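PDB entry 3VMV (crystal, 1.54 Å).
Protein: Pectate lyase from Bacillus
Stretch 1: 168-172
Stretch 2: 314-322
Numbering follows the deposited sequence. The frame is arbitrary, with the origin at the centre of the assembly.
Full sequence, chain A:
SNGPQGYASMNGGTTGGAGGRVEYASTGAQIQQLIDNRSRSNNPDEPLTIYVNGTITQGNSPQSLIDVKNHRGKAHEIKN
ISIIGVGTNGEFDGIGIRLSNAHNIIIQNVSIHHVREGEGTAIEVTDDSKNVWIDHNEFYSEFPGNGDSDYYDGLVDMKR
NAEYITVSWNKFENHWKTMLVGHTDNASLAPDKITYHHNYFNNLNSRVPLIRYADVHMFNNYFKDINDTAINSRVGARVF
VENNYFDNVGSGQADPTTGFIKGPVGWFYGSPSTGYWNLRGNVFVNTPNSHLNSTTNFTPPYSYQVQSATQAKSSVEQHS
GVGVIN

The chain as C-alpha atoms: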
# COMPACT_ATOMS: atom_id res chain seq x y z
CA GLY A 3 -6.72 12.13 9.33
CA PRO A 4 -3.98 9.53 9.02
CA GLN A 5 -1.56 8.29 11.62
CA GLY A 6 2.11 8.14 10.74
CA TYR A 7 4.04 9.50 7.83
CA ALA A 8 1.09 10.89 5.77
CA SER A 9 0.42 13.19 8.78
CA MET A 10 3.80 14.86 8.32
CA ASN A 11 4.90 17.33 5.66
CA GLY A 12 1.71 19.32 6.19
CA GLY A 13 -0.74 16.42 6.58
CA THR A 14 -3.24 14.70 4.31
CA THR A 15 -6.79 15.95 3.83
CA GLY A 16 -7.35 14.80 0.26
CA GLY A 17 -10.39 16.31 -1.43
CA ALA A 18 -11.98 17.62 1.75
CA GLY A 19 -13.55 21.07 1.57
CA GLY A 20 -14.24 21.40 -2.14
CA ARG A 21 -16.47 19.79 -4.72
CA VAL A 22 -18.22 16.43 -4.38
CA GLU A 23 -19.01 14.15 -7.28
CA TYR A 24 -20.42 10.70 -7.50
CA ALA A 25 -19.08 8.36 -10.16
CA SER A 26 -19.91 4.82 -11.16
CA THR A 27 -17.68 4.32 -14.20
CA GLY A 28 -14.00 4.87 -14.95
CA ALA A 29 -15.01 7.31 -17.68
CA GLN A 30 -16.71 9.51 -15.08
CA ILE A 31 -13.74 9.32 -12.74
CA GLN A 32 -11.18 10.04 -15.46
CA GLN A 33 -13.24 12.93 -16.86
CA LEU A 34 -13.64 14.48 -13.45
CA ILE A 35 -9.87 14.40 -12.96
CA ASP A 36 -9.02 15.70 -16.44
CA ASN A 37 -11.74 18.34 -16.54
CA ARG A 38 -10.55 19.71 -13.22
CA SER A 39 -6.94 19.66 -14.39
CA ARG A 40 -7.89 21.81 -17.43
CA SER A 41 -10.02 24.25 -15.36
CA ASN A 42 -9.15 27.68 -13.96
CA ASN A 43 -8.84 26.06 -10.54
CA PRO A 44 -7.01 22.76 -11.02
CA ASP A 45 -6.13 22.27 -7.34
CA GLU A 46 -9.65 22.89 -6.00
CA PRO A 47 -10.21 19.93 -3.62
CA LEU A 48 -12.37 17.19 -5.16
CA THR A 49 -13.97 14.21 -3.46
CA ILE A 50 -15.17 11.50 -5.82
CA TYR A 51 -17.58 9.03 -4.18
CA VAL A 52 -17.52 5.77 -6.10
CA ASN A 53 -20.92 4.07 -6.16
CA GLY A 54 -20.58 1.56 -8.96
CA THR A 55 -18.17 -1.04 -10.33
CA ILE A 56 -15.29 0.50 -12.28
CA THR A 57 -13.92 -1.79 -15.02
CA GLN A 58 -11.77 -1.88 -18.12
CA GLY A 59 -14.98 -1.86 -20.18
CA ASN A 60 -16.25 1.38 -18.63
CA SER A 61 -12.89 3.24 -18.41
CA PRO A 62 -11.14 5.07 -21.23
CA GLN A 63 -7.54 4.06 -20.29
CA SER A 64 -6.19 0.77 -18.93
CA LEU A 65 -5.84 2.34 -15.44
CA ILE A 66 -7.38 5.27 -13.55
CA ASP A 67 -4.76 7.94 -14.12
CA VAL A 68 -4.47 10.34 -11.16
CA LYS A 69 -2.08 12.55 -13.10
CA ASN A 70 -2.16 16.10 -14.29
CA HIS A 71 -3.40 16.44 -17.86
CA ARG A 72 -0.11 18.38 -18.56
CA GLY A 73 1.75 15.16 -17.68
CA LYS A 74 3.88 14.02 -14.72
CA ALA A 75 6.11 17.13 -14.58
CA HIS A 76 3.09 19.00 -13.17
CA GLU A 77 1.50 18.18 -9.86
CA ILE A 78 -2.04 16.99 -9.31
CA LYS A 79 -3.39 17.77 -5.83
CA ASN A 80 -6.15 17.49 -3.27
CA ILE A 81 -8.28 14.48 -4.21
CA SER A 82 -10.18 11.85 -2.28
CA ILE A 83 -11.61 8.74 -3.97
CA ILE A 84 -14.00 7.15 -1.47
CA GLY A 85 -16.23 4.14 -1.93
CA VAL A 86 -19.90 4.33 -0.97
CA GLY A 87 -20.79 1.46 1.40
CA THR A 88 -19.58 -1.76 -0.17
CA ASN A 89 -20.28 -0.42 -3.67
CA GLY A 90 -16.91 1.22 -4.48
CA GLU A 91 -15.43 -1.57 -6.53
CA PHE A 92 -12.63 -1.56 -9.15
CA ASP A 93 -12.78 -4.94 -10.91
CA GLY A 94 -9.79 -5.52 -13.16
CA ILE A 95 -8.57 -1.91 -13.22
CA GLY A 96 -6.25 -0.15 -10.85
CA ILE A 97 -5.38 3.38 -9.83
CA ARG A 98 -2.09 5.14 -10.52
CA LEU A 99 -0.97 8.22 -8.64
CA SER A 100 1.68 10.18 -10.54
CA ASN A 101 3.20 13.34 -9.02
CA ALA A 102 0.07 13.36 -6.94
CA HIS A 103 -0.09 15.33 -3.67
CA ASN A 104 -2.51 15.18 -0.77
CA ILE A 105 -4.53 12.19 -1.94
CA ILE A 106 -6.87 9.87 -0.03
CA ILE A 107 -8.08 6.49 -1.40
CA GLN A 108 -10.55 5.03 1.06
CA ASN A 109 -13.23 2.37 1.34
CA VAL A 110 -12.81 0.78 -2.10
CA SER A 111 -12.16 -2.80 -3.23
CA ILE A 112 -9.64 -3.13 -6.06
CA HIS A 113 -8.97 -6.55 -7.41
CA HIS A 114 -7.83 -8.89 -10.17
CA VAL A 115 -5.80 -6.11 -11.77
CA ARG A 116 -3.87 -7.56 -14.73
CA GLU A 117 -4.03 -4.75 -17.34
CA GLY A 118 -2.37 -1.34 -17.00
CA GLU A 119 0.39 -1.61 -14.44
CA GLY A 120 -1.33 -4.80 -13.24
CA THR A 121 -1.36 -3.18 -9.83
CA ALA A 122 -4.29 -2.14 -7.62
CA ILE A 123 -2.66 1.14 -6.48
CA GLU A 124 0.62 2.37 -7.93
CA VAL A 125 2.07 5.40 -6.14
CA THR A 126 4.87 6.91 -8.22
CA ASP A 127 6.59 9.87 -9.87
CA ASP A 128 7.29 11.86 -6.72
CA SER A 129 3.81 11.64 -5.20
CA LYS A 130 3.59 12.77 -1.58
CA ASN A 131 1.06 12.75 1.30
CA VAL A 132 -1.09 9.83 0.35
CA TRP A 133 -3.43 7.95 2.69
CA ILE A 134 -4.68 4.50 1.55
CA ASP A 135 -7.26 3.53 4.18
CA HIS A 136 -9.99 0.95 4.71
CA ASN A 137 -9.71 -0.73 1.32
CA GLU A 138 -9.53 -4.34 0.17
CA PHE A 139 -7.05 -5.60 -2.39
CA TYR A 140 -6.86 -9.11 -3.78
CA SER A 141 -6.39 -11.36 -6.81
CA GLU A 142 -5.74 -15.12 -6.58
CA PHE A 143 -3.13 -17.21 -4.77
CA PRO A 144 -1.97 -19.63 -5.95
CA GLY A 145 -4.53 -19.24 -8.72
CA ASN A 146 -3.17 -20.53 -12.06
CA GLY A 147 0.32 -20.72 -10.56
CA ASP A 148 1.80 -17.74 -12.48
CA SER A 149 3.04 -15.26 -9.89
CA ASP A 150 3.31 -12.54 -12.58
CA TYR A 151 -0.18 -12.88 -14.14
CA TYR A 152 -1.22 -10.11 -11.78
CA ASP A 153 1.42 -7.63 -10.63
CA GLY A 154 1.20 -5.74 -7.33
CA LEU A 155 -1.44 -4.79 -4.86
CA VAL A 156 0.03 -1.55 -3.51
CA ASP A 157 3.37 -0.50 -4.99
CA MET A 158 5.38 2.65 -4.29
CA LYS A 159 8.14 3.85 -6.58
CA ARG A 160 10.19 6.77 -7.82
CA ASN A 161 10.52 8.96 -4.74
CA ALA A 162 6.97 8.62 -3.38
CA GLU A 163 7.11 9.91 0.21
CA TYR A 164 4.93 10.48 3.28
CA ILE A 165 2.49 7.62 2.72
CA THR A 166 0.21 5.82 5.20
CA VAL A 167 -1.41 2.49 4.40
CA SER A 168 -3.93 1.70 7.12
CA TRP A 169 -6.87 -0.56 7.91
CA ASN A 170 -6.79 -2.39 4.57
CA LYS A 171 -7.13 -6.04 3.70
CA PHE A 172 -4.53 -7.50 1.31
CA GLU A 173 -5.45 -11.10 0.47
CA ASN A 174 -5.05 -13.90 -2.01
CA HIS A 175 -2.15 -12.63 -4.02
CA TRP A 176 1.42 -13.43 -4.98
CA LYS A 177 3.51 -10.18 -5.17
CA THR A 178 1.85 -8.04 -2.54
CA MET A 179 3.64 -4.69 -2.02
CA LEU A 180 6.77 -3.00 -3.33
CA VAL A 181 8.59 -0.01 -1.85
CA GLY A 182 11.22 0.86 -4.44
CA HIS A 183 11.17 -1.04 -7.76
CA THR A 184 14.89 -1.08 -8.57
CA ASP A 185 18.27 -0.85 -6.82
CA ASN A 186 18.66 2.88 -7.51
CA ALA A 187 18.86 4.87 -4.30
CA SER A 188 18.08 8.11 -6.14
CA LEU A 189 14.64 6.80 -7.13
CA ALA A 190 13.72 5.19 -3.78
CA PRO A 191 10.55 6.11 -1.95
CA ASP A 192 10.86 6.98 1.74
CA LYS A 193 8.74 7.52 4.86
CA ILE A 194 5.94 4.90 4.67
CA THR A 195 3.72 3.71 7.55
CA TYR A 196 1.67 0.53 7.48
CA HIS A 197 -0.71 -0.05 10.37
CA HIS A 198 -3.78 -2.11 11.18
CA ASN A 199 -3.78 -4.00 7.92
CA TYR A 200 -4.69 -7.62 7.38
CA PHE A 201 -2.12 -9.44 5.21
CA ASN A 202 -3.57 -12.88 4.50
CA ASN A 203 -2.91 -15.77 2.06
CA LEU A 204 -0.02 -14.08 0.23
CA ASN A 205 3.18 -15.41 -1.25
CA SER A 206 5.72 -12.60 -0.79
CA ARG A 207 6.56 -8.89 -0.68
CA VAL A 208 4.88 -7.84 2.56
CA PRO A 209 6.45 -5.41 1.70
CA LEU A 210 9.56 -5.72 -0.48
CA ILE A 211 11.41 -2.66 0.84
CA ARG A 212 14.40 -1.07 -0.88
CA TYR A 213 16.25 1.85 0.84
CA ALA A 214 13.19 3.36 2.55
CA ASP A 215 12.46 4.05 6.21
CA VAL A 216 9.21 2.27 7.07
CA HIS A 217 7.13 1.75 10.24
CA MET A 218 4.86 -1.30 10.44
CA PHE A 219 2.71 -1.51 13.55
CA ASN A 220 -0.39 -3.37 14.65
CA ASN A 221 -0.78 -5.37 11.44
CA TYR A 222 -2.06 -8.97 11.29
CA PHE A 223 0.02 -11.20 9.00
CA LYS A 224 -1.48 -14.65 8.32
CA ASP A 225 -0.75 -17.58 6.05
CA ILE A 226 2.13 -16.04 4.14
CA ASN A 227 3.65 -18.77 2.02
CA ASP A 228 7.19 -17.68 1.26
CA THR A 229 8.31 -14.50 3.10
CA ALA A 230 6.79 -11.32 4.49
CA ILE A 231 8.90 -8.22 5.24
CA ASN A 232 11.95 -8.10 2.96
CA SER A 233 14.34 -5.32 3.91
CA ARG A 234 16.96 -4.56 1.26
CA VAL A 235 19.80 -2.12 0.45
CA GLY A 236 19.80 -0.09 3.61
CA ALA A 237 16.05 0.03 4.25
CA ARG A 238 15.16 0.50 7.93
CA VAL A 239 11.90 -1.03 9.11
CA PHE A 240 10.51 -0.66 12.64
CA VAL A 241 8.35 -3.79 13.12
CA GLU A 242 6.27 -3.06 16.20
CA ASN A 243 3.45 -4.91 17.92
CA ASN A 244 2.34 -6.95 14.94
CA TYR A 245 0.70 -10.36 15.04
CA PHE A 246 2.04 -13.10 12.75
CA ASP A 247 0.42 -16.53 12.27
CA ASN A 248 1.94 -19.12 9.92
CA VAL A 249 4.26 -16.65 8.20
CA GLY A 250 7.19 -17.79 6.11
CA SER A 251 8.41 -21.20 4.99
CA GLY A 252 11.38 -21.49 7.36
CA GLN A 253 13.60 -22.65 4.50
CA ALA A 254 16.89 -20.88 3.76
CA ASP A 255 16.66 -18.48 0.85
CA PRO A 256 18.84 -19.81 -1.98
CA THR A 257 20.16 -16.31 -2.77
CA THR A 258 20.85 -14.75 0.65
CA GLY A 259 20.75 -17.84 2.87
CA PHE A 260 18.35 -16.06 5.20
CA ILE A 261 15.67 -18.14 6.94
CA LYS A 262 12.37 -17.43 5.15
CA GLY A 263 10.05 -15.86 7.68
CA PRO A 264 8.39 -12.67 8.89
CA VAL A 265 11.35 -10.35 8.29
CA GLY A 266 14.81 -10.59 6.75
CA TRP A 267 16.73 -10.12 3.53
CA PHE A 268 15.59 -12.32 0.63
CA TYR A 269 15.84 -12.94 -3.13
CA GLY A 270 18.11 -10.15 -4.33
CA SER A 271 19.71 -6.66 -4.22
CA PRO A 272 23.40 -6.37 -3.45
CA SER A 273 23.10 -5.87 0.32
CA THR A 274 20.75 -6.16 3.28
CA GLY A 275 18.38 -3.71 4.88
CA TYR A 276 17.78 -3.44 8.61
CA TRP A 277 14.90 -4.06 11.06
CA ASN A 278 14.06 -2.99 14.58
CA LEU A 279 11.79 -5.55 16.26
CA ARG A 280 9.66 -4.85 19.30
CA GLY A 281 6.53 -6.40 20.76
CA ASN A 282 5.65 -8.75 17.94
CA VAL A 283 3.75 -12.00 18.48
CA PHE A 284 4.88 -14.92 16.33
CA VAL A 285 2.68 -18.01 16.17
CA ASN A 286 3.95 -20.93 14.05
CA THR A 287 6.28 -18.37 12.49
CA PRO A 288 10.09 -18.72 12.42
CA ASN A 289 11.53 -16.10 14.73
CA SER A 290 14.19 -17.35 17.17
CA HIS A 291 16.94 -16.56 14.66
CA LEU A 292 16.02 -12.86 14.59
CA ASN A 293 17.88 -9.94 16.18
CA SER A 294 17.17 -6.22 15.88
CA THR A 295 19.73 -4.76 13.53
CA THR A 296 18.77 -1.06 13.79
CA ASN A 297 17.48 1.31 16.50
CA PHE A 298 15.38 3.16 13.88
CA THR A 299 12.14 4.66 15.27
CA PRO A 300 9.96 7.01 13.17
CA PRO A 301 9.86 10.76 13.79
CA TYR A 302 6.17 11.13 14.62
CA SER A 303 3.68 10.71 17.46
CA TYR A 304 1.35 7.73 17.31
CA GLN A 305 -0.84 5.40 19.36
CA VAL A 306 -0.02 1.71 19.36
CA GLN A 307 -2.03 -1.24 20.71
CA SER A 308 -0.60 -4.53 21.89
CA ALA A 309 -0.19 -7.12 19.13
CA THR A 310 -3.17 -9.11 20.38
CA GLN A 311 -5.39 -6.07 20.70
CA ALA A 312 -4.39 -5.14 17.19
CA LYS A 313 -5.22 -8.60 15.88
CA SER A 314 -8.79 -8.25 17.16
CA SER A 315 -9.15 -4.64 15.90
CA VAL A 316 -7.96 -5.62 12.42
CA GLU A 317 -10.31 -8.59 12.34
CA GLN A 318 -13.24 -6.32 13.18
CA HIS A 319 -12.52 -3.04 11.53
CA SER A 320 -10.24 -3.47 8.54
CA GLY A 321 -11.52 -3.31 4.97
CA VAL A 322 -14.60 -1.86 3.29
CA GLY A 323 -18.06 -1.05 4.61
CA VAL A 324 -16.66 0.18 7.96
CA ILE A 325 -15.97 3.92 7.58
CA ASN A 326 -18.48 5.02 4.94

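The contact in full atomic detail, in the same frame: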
# COMPACT_ATOMS: atom_id res chain seq x y z
N SER A 168 -3.29 2.07 5.86
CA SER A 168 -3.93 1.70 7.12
C SER A 168 -5.25 1.00 6.94
O SER A 168 -6.04 1.33 6.07
CB SER A 168 -4.11 2.97 7.97
OG SER A 168 -4.90 3.95 7.32
N TRP A 169 -5.53 0.04 7.83
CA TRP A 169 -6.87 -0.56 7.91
C TRP A 169 -7.34 -1.27 6.64
O TRP A 169 -8.53 -1.39 6.42
CB TRP A 169 -7.94 0.47 8.37
CG TRP A 169 -7.64 0.97 9.78
CD1 TRP A 169 -7.13 2.20 10.13
CD2 TRP A 169 -7.90 0.26 11.01
NE1 TRP A 169 -7.07 2.29 11.52
CE2 TRP A 169 -7.51 1.11 12.07
CE3 TRP A 169 -8.42 -1.01 11.31
CZ2 TRP A 169 -7.62 0.73 13.43
CZ3 TRP A 169 -8.55 -1.38 12.67
CH2 TRP A 169 -8.14 -0.49 13.70
N ASN A 170 -6.40 -1.73 5.81
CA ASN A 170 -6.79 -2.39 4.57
C ASN A 170 -6.72 -3.87 4.71
O ASN A 170 -6.04 -4.39 5.61
CB ASN A 170 -5.83 -2.00 3.44
CG ASN A 170 -5.73 -0.50 3.22
OD1 ASN A 170 -6.64 0.11 2.66
ND2 ASN A 170 -4.58 0.10 3.60
N LYS A 171 -7.37 -4.59 3.81
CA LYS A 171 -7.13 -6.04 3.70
C LYS A 171 -6.38 -6.27 2.40
O LYS A 171 -6.74 -5.70 1.37
CB LYS A 171 -8.43 -6.82 3.66
CG LYS A 171 -9.27 -6.66 4.95
CD LYS A 171 -10.50 -7.59 4.88
CE LYS A 171 -11.28 -7.54 6.21
NZ LYS A 171 -12.42 -8.51 6.15
N PHE A 172 -5.29 -7.05 2.48
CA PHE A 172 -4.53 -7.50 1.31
C PHE A 172 -4.62 -9.03 1.37
O PHE A 172 -4.13 -9.64 2.33
CB PHE A 172 -3.04 -7.15 1.47
CG PHE A 172 -2.73 -5.68 1.39
CD1 PHE A 172 -2.22 -5.14 0.20
CD2 PHE A 172 -2.92 -4.83 2.49
CE1 PHE A 172 -1.89 -3.80 0.08
CE2 PHE A 172 -2.58 -3.49 2.39
CZ PHE A 172 -2.08 -2.96 1.16
N SER A 314 -7.33 -8.33 17.09
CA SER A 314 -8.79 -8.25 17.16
C SER A 314 -9.36 -7.00 16.47
O SER A 314 -10.40 -7.07 15.80
CB SER A 314 -9.24 -8.33 18.61
OG SER A 314 -8.66 -7.31 19.38
N SER A 315 -8.67 -5.86 16.58
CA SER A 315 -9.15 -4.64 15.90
C SER A 315 -9.13 -4.80 14.39
O SER A 315 -10.07 -4.36 13.72
CB SER A 315 -8.32 -3.43 16.31
OG SER A 315 -8.60 -3.11 17.68
N VAL A 316 -8.08 -5.41 13.87
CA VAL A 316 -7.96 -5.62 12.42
C VAL A 316 -9.04 -6.58 11.96
O VAL A 316 -9.69 -6.34 10.93
CB VAL A 316 -6.56 -6.15 12.10
CG1 VAL A 316 -6.49 -6.60 10.60
CG2 VAL A 316 -5.53 -5.03 12.33
N GLU A 317 -9.26 -7.66 12.72
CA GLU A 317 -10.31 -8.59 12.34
C GLU A 317 -11.66 -7.88 12.20
O GLU A 317 -12.47 -8.18 11.29
CB GLU A 317 -10.43 -9.72 13.39
CG GLU A 317 -9.27 -10.69 13.34
CD GLU A 317 -9.21 -11.63 14.56
OE1 GLU A 317 -9.78 -11.31 15.63
OE2 GLU A 317 -8.59 -12.69 14.44
N GLN A 318 -11.92 -6.94 13.10
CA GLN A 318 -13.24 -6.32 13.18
C GLN A 318 -13.40 -5.12 12.31
O GLN A 318 -14.55 -4.87 11.82
CB GLN A 318 -13.55 -5.95 14.62
CG GLN A 318 -13.56 -7.19 15.51
CD GLN A 318 -13.68 -6.85 16.97
OE1 GLN A 318 -12.98 -7.43 17.81
NE2 GLN A 318 -14.59 -5.93 17.29
N HIS A 319 -12.33 -4.37 12.08
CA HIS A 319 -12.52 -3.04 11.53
C HIS A 319 -11.73 -2.73 10.27
O HIS A 319 -11.87 -1.62 9.71
CB HIS A 319 -12.24 -1.97 12.57
CG HIS A 319 -13.06 -2.10 13.81
ND1 HIS A 319 -14.43 -1.91 13.83
CD2 HIS A 319 -12.70 -2.44 15.07
CE1 HIS A 319 -14.87 -2.11 15.06
NE2 HIS A 319 -13.85 -2.42 15.83
N SER A 320 -10.91 -3.68 9.82
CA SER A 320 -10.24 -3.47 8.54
C SER A 320 -11.19 -3.66 7.35
O SER A 320 -12.21 -4.31 7.45
CB SER A 320 -8.98 -4.34 8.42
OG SER A 320 -9.31 -5.72 8.37
N GLY A 321 -10.79 -3.11 6.21
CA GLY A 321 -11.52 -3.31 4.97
C GLY A 321 -12.70 -2.37 4.75
O GLY A 321 -12.83 -1.32 5.41
N VAL A 322 -13.52 -2.73 3.76
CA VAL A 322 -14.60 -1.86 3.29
C VAL A 322 -15.87 -2.02 4.10
O VAL A 322 -16.06 -3.02 4.81
CB VAL A 322 -14.89 -2.09 1.78
CG1 VAL A 322 -13.65 -1.78 0.96
CG2 VAL A 322 -15.39 -3.54 1.52
O HOH W 1 -12.07 -9.66 9.00

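The end of a C-terminal helix and the turn that follows it dock on a bend of the chain at W169 and N170, in a small contact built from one backbone hydrogen bond, the packing of an indole ring against the last helical turn, and a lysine chain laid beside the residues that leave the helix. The partners are distant in sequence, at least 146 residues apart, and the contact buries 338 Å² summed over both sides. The backbones come closest where W169 faces S320, with CA atoms 4.5 Å apart, and where N170 faces G321, with CA atoms 4.8 Å apart.

The polar anchor lies at this point. G321 N donates to W169 O at 2.8 Å, and the N-H...O angle of 172° makes the bond nearly straight. The same carbonyl oxygen receives a CA-H...O contact from S320, with S320 CA 3.4 Å from W169 O; its angle of 123° at the hydrogen marks it as a lesser, supporting interaction. W169 itself has phi/psi of 60/25, a left-handed conformation within the bend.

W169 is also the largest contributor of covered surface, 114 Å². Its CB points sideways, but with chi1 in m the indole reaches the helix. The six-membered part of the ring does the packing: W169 CZ3 lies 3.5 Å from S315 O, near the ring plane, so the carbonyl meets the weakly positive edge of the aromatic system. This oxygen already accepts the helical bond from H319 N, at 2.8 Å from S315 O, and the indole carbon packs against the same oxygen. W169 CH2 is 3.9 Å from S315 CB, while W169 CZ3 is 3.7 Å from H319 CB, an oblique nonpolar contact in which the last helical residue lies against the ring.

S320, the first residue to leave helical phi/psi, turns the chain from the helix toward the bend. Its amide still bonds back to the helix, S320 N to V316 O at 3.1 Å, and its side chain, with chi1 in p, donates to the same acceptor, S320 OG to V316 O at 2.7 Å. The hydroxyl is thus held against the helix it follows, where K171 CE approaches S320 OG at 3.4 Å in a van der Waals contact.

K171, in the strand that begins after the bend, has an extended side chain, with chi1 in m and the remaining angles in t. Its aliphatic part runs beside the turn, with K171 CG 4.0 Å from G321 CA. The lack of a side chain at G321 matters here: an ideal CB would sit only 3.2 Å from K171 CE, and at phi/psi of 85/-167 it would also jam against the carbonyl oxygen of S320. At the tip of the lysine, a water accepts from K171 NZ at 3.1 Å and donates to E317 O at 2.8 Å, linking the ammonium group to a helix carbonyl.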